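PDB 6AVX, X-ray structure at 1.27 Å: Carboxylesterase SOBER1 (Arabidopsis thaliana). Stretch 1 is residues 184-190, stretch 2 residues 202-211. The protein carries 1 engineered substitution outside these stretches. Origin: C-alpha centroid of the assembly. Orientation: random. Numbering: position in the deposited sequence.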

ATOM      1  N   CYS A 184       5.989  -5.799  10.905  1.00 10.13           N
ATOM      2  CA  CYS A 184       5.721  -4.442  10.453  1.00  9.52           C
ATOM      3  C   CYS A 184       6.544  -3.455  11.260  1.00 10.50           C
ATOM      4  O   CYS A 184       6.547  -3.507  12.495  1.00 12.84           O
ATOM      5  CB  CYS A 184       4.236  -4.138  10.614  1.00  9.26           C
ATOM      6  SG  CYS A 184       3.742  -2.493  10.141  1.00 12.60           S
ATOM      7  N   GLU A 185       7.240  -2.570  10.565  1.00  8.55           N
ATOM      8  CA  GLU A 185       7.818  -1.387  11.182  1.00  9.67           C
ATOM      9  C   GLU A 185       6.831  -0.248  11.003  1.00  9.57           C
ATOM     10  O   GLU A 185       6.394   0.028   9.881  1.00  9.44           O
ATOM     11  CB  GLU A 185       9.141  -0.977  10.539  1.00 11.03           C
ATOM     12  CG  GLU A 185       9.693   0.293  11.225  1.00 15.72           C
ATOM     13  CD  GLU A 185      10.899   0.930  10.565  1.00 19.83           C
ATOM     14  OE1 GLU A 185      11.542   0.318   9.692  1.00 18.81           O
ATOM     15  OE2 GLU A 185      11.197   2.083  10.954  1.00 20.21           O
ATOM     16  N   PHE A 186       6.482   0.422  12.087  1.00  9.96           N
ATOM     17  CA  PHE A 186       5.571   1.552  12.035  1.00 11.55           C
ATOM     18  C   PHE A 186       6.387   2.817  12.262  1.00 10.13           C
ATOM     19  O   PHE A 186       7.136   2.916  13.248  1.00 13.06           O
ATOM     20  CB  PHE A 186       4.501   1.395  13.106  1.00 11.77           C
ATOM     21  CG  PHE A 186       3.413   2.415  13.033  1.00 12.76           C
ATOM     22  CD1 PHE A 186       2.275   2.198  12.283  1.00 11.55           C
ATOM     23  CD2 PHE A 186       3.526   3.607  13.736  1.00 18.34           C
ATOM     24  CE1 PHE A 186       1.259   3.160  12.237  1.00 13.49           C
ATOM     25  CE2 PHE A 186       2.526   4.559  13.690  1.00 19.28           C
ATOM     26  CZ  PHE A 186       1.388   4.329  12.935  1.00 14.64           C
ATOM     27  N   LYS A 187       6.277   3.764  11.342  1.00  9.32           N
ATOM     28  CA  LYS A 187       7.022   5.016  11.386  1.00 10.08           C
ATOM     29  C   LYS A 187       6.018   6.157  11.478  1.00 10.06           C
ATOM     30  O   LYS A 187       5.313   6.452  10.504  1.00  8.72           O
ATOM     31  CB  LYS A 187       7.897   5.153  10.140  1.00 13.15           C
ATOM     32  CG  LYS A 187       8.858   6.318  10.164  1.00 16.44           C
ATOM     33  CD  LYS A 187       9.894   6.157  11.260  1.00 22.84           C
ATOM     34  CE  LYS A 187      10.921   7.272  11.215  1.00 35.50           C
ATOM     35  NZ  LYS A 187      11.460   7.553  12.572  1.00 41.89           N
ATOM     36  N   ALA A 188       5.939   6.788  12.652  1.00 10.72           N
ATOM     37  CA  ALA A 188       5.054   7.924  12.857  1.00 10.30           C
ATOM     38  C   ALA A 188       5.758   9.196  12.423  1.00 11.24           C
ATOM     39  O   ALA A 188       6.969   9.356  12.625  1.00 12.93           O
ATOM     40  CB  ALA A 188       4.668   8.059  14.331  1.00 11.91           C
ATOM     41  N   TYR A 189       4.990  10.109  11.841  1.00  9.73           N
ATOM     42  CA  TYR A 189       5.485  11.415  11.416  1.00 10.02           C
ATOM     43  C   TYR A 189       4.750  12.484  12.215  1.00 12.47           C
ATOM     44  O   TYR A 189       3.608  12.838  11.875  1.00  9.82           O
ATOM     45  CB  TYR A 189       5.320  11.596   9.903  1.00 11.07           C
ATOM     46  CG  TYR A 189       6.381  10.783   9.211  1.00  9.96           C
ATOM     47  CD1 TYR A 189       7.618  11.338   8.958  1.00 11.61           C
ATOM     48  CD2 TYR A 189       6.182   9.447   8.894  1.00  9.29           C
ATOM     49  CE1 TYR A 189       8.628  10.610   8.394  1.00 11.09           C
ATOM     50  CE2 TYR A 189       7.197   8.699   8.318  1.00  9.98           C
ATOM     51  CZ  TYR A 189       8.419   9.294   8.072  1.00  9.23           C
ATOM     52  OH  TYR A 189       9.467   8.605   7.516  1.00 10.32           O
ATOM     53  N   PRO A 190       5.336  12.986  13.311  1.00 12.06           N
ATOM     54  CA  PRO A 190       4.638  13.974  14.143  1.00 15.42           C
ATOM     55  C   PRO A 190       4.324  15.233  13.357  1.00 11.71           C
ATOM     56  O   PRO A 190       5.166  15.773  12.640  1.00 13.85           O
ATOM     57  CB  PRO A 190       5.620  14.249  15.293  1.00 17.97           C
ATOM     58  CG  PRO A 190       6.904  13.652  14.892  1.00 24.20           C
ATOM     59  CD  PRO A 190       6.614  12.564  13.907  1.00 14.52           C
ATOM     60  N   LYS A 202      12.250   9.525   1.636  1.00  9.26           N
ATOM     61  CA  LYS A 202      13.650   9.152   1.816  1.00  8.18           C
ATOM     62  C   LYS A 202      13.782   7.984   2.785  1.00  9.54           C
ATOM     63  O   LYS A 202      14.666   7.134   2.634  1.00  8.96           O
ATOM     64  CB  LYS A 202      14.452  10.338   2.348  1.00 11.57           C
ATOM     65  CG  LYS A 202      14.494  11.556   1.463  1.00 13.51           C
ATOM     66  CD  LYS A 202      15.111  11.293   0.130  1.00 16.91           C
ATOM     67  CE  LYS A 202      15.254  12.603  -0.641  1.00 15.72           C
ATOM     68  NZ  LYS A 202      15.845  12.401  -1.980  1.00 18.06           N
ATOM     69  N   TYR A 203      12.947   7.947   3.818  1.00  8.53           N
ATOM     70  CA  TYR A 203      12.992   6.828   4.749  1.00  9.53           C
ATOM     71  C   TYR A 203      12.551   5.533   4.081  1.00  8.16           C
ATOM     72  O   TYR A 203      13.156   4.470   4.299  1.00  9.70           O
ATOM     73  CB  TYR A 203      12.098   7.130   5.942  1.00 10.19           C
ATOM     74  CG  TYR A 203      12.324   6.223   7.119  1.00 10.97           C
ATOM     75  CD1 TYR A 203      13.353   6.480   8.012  1.00 14.67           C
ATOM     76  CD2 TYR A 203      11.517   5.117   7.357  1.00 12.95           C
ATOM     77  CE1 TYR A 203      13.577   5.669   9.104  1.00 17.78           C
ATOM     78  CE2 TYR A 203      11.734   4.298   8.454  1.00 15.47           C
ATOM     79  CZ  TYR A 203      12.772   4.579   9.315  1.00 14.75           C
ATOM     80  OH  TYR A 203      13.001   3.778  10.406  1.00 19.07           O
ATOM     81  N   ILE A 204      11.514   5.594   3.240  1.00  7.44           N
ATOM     82  CA  ILE A 204      11.137   4.429   2.451  1.00  7.03           C
ATOM     83  C   ILE A 204      12.295   3.995   1.563  1.00  7.23           C
ATOM     84  O   ILE A 204      12.587   2.796   1.443  1.00  7.63           O
ATOM     85  CB  ILE A 204       9.855   4.719   1.650  1.00  7.82           C
ATOM     86  CG1 ILE A 204       8.666   4.904   2.600  1.00  7.20           C
ATOM     87  CG2 ILE A 204       9.585   3.599   0.636  1.00  8.24           C
ATOM     88  CD1 ILE A 204       7.512   5.639   1.991  1.00  9.28           C
ATOM     89  N   GLU A 205      12.954   4.950   0.899  1.00  8.18           N
ATOM     90  CA  GLU A 205      14.100   4.606   0.057  1.00  7.92           C
ATOM     91  C   GLU A 205      15.166   3.882   0.862  1.00  7.70           C
ATOM     92  O   GLU A 205      15.711   2.871   0.414  1.00  7.68           O
ATOM     93  CB  GLU A 205      14.688   5.864  -0.576  1.00  7.79           C
ATOM     94  CG  GLU A 205      15.948   5.586  -1.412  1.00  9.74           C
ATOM     95  CD  GLU A 205      16.485   6.817  -2.093  1.00  8.93           C
ATOM     96  OE1 GLU A 205      16.443   7.887  -1.454  1.00 11.94           O
ATOM     97  OE2 GLU A 205      16.901   6.718  -3.256  1.00  9.57           O
ATOM     98  N   SER A 206      15.477   4.387   2.050  1.00  7.97           N
ATOM     99  CA  SER A 206      16.485   3.742   2.888  1.00  9.15           C
ATOM    100  C   SER A 206      16.061   2.330   3.274  1.00  8.40           C
ATOM    101  O   SER A 206      16.899   1.423   3.346  1.00  8.75           O
ATOM    102  CB  SER A 206      16.739   4.580   4.135  1.00 11.98           C
ATOM    103  OG  SER A 206      17.326   5.821   3.795  1.00 16.71           O
ATOM    104  N   TRP A 207      14.771   2.136   3.568  1.00  8.26           N
ATOM    105  CA  TRP A 207      14.245   0.812   3.898  1.00  7.66           C
ATOM    106  C   TRP A 207      14.346  -0.138   2.710  1.00  7.06           C
ATOM    107  O   TRP A 207      14.759  -1.288   2.871  1.00  8.71           O
ATOM    108  CB  TRP A 207      12.810   0.988   4.387  1.00  8.72           C
ATOM    109  CG  TRP A 207      11.950  -0.235   4.515  1.00 10.98           C
ATOM    110  CD1 TRP A 207      11.880  -1.103   5.565  1.00 15.76           C
ATOM    111  CD2 TRP A 207      10.965  -0.668   3.568  1.00 11.75           C
ATOM    112  NE1 TRP A 207      10.909  -2.058   5.313  1.00 11.51           N
ATOM    113  CE2 TRP A 207      10.339  -1.809   4.096  1.00 13.65           C
ATOM    114  CE3 TRP A 207      10.551  -0.188   2.331  1.00 13.19           C
ATOM    115  CZ2 TRP A 207       9.319  -2.484   3.416  1.00 10.92           C
ATOM    116  CZ3 TRP A 207       9.544  -0.858   1.660  1.00 12.87           C
ATOM    117  CH2 TRP A 207       8.940  -1.986   2.207  1.00 13.07           C
ATOM    118  N   ILE A 208      14.012   0.322   1.505  1.00  7.23           N
ATOM    119  CA  ILE A 208      14.201  -0.517   0.324  1.00  8.27           C
ATOM    120  C   ILE A 208      15.666  -0.899   0.172  1.00  8.42           C
ATOM    121  O   ILE A 208      15.997  -2.063  -0.086  1.00  9.04           O
ATOM    122  CB  ILE A 208      13.660   0.180  -0.938  1.00  7.68           C
ATOM    123  CG1 ILE A 208      12.144   0.328  -0.839  1.00  8.54           C
ATOM    124  CG2 ILE A 208      14.015  -0.627  -2.170  1.00 10.35           C
ATOM    125  CD1 ILE A 208      11.515   1.127  -1.980  1.00 11.98           C
ATOM    126  N   LYS A 209      16.566   0.077   0.319  1.00  8.67           N
ATOM    127  CA  LYS A 209      17.996  -0.203   0.212  1.00  9.23           C
ATOM    128  C   LYS A 209      18.432  -1.253   1.218  1.00  9.37           C
ATOM    129  O   LYS A 209      19.219  -2.148   0.890  1.00  9.95           O
ATOM    130  CB  LYS A 209      18.796   1.076   0.415  1.00 11.10           C
ATOM    131  CG  LYS A 209      18.689   2.015  -0.780  1.00 12.42           C
ATOM    132  CD  LYS A 209      19.296   3.371  -0.516  1.00 17.24           C
ATOM    133  CE  LYS A 209      20.724   3.262  -0.049  1.00 18.01           C
ATOM    134  NZ  LYS A 209      21.367   4.612  -0.007  1.00 31.12           N
ATOM    135  N   ARG A 210      17.965  -1.145   2.452  1.00  8.64           N
ATOM    136  CA  ARG A 210      18.326  -2.118   3.479  1.00 10.07           C
ATOM    137  C   ARG A 210      17.786  -3.494   3.138  1.00 11.38           C
ATOM    138  O   ARG A 210      18.471  -4.509   3.321  1.00 12.33           O
ATOM    139  CB  ARG A 210      17.783  -1.667   4.827  1.00 13.00           C
ATOM    140  CG  ARG A 210      18.164  -2.541   6.008  1.00 23.11           C
ATOM    141  CD  ARG A 210      17.596  -1.975   7.311  1.00 36.94           C
ATOM    142  NE  ARG A 210      17.531  -0.516   7.251  1.00 42.24           N
ATOM    143  CZ  ARG A 210      16.414   0.209   7.229  1.00 37.24           C
ATOM    144  NH1 ARG A 210      15.219  -0.364   7.305  1.00 43.83           N
ATOM    145  NH2 ARG A 210      16.495   1.529   7.145  1.00 27.77           N
ATOM    146  N   ARG A 211      16.556  -3.558   2.634  1.00 10.31           N
ATOM    147  CA  ARG A 211      16.000  -4.845   2.230  1.00 12.12           C
ATOM    148  C   ARG A 211      16.827  -5.465   1.113  1.00 12.14           C
ATOM    149  O   ARG A 211      17.138  -6.664   1.154  1.00 15.12           O
ATOM    150  CB  ARG A 211      14.552  -4.655   1.786  1.00 11.04           C
ATOM    151  CG  ARG A 211      13.883  -5.890   1.212  1.00 20.25           C
ATOM    152  CD  ARG A 211      13.821  -7.058   2.186  1.00 20.40           C
ATOM    153  NE  ARG A 211      12.807  -8.009   1.761  1.00 13.18           N
ATOM    154  CZ  ARG A 211      12.829  -9.323   1.989  1.00 22.62           C
ATOM    155  NH1 ARG A 211      13.846  -9.866   2.653  1.00 33.00           N
ATOM    156  NH2 ARG A 211      11.832 -10.106   1.542  1.00 14.49           N
TER
HETATM  157  O   HOH W   1      13.602   1.382   8.471  1.00 26.21           O
HETATM  158  O   HOH W   2      13.345   5.344  12.633  1.00 38.27           O

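Residues 184-189 form a β-strand and residues 202-211 belong to a helix that extends beyond the stretch at both ends. The two run nearly antiparallel, with 160° between their N-to-C directions, and their axes come no closer than 11.6 Å. Successive i to i+4 hydrogen bonds hold the helix, from Ser 206 N to Lys 202 O through Arg 211 N to Trp 207 O, each 2.9 Å long. The backbones remain well apart: Lys 187 CA lies 9.1 Å from Tyr 203 CA, and Glu 185 CA lies 10.0 Å from Trp 207 CA. Long side chains must therefore span the gap, and together they bury a modest 216 Å².

The alternation of the strand selects its contacts. Glu 185 and Lys 187 point their CA-to-CB bonds toward the helix, whereas Cys 184, Phe 186 and Ala 188 lie out of reach. On the helix, Tyr 203, Trp 207 and Arg 210 point toward the strand, their spacing of four and three residues keeping them on one side of the helix.

Tyr 203 is the hub. Its OH donates a short hydrogen bond of 2.5 Å to Glu 185 OE2, which approaches the ring at its edge, near the plane, where a phenol hydroxyl can reach a carboxylate. The extended t, t conformation of Glu 185 carries its acid across the gap. Over one face of the same ring sits Lys 187 CE, 3.9 Å from the ring centroid and 18° off the normal, a CH-π contact. Lysine suits this position because the methylene next to its ammonium carries polarized hydrogens, while the charged end can still bind water: Lys 187 NZ donates to water 2 at 2.9 Å, and that water donates to Tyr 203 OH at 2.7 Å. The hydroxyl thus both gives and receives.

Tyr 189 joins from farther along the strand. Its CA-to-CB bond points sideways, but the length of its ring brings its OH within 3.4 Å of Tyr 203 CB, a packing contact at the base of that side chain.

Glu 185 OE1 and Arg 210 NH1 are 4.4 Å apart, opposite charges near each other but beyond a salt bridge. The long arginine carries a donor-rich guanidinium that can share a water with the carboxylate: water 1 accepts from Arg 210 NH1 at 2.7 Å and donates to Glu 185 OE1 at 2.6 Å. Trp 207, whose large, mostly nonpolar indole suits a buried position, adds a slight contact, its CD1 4.4 Å from Glu 185 OE1.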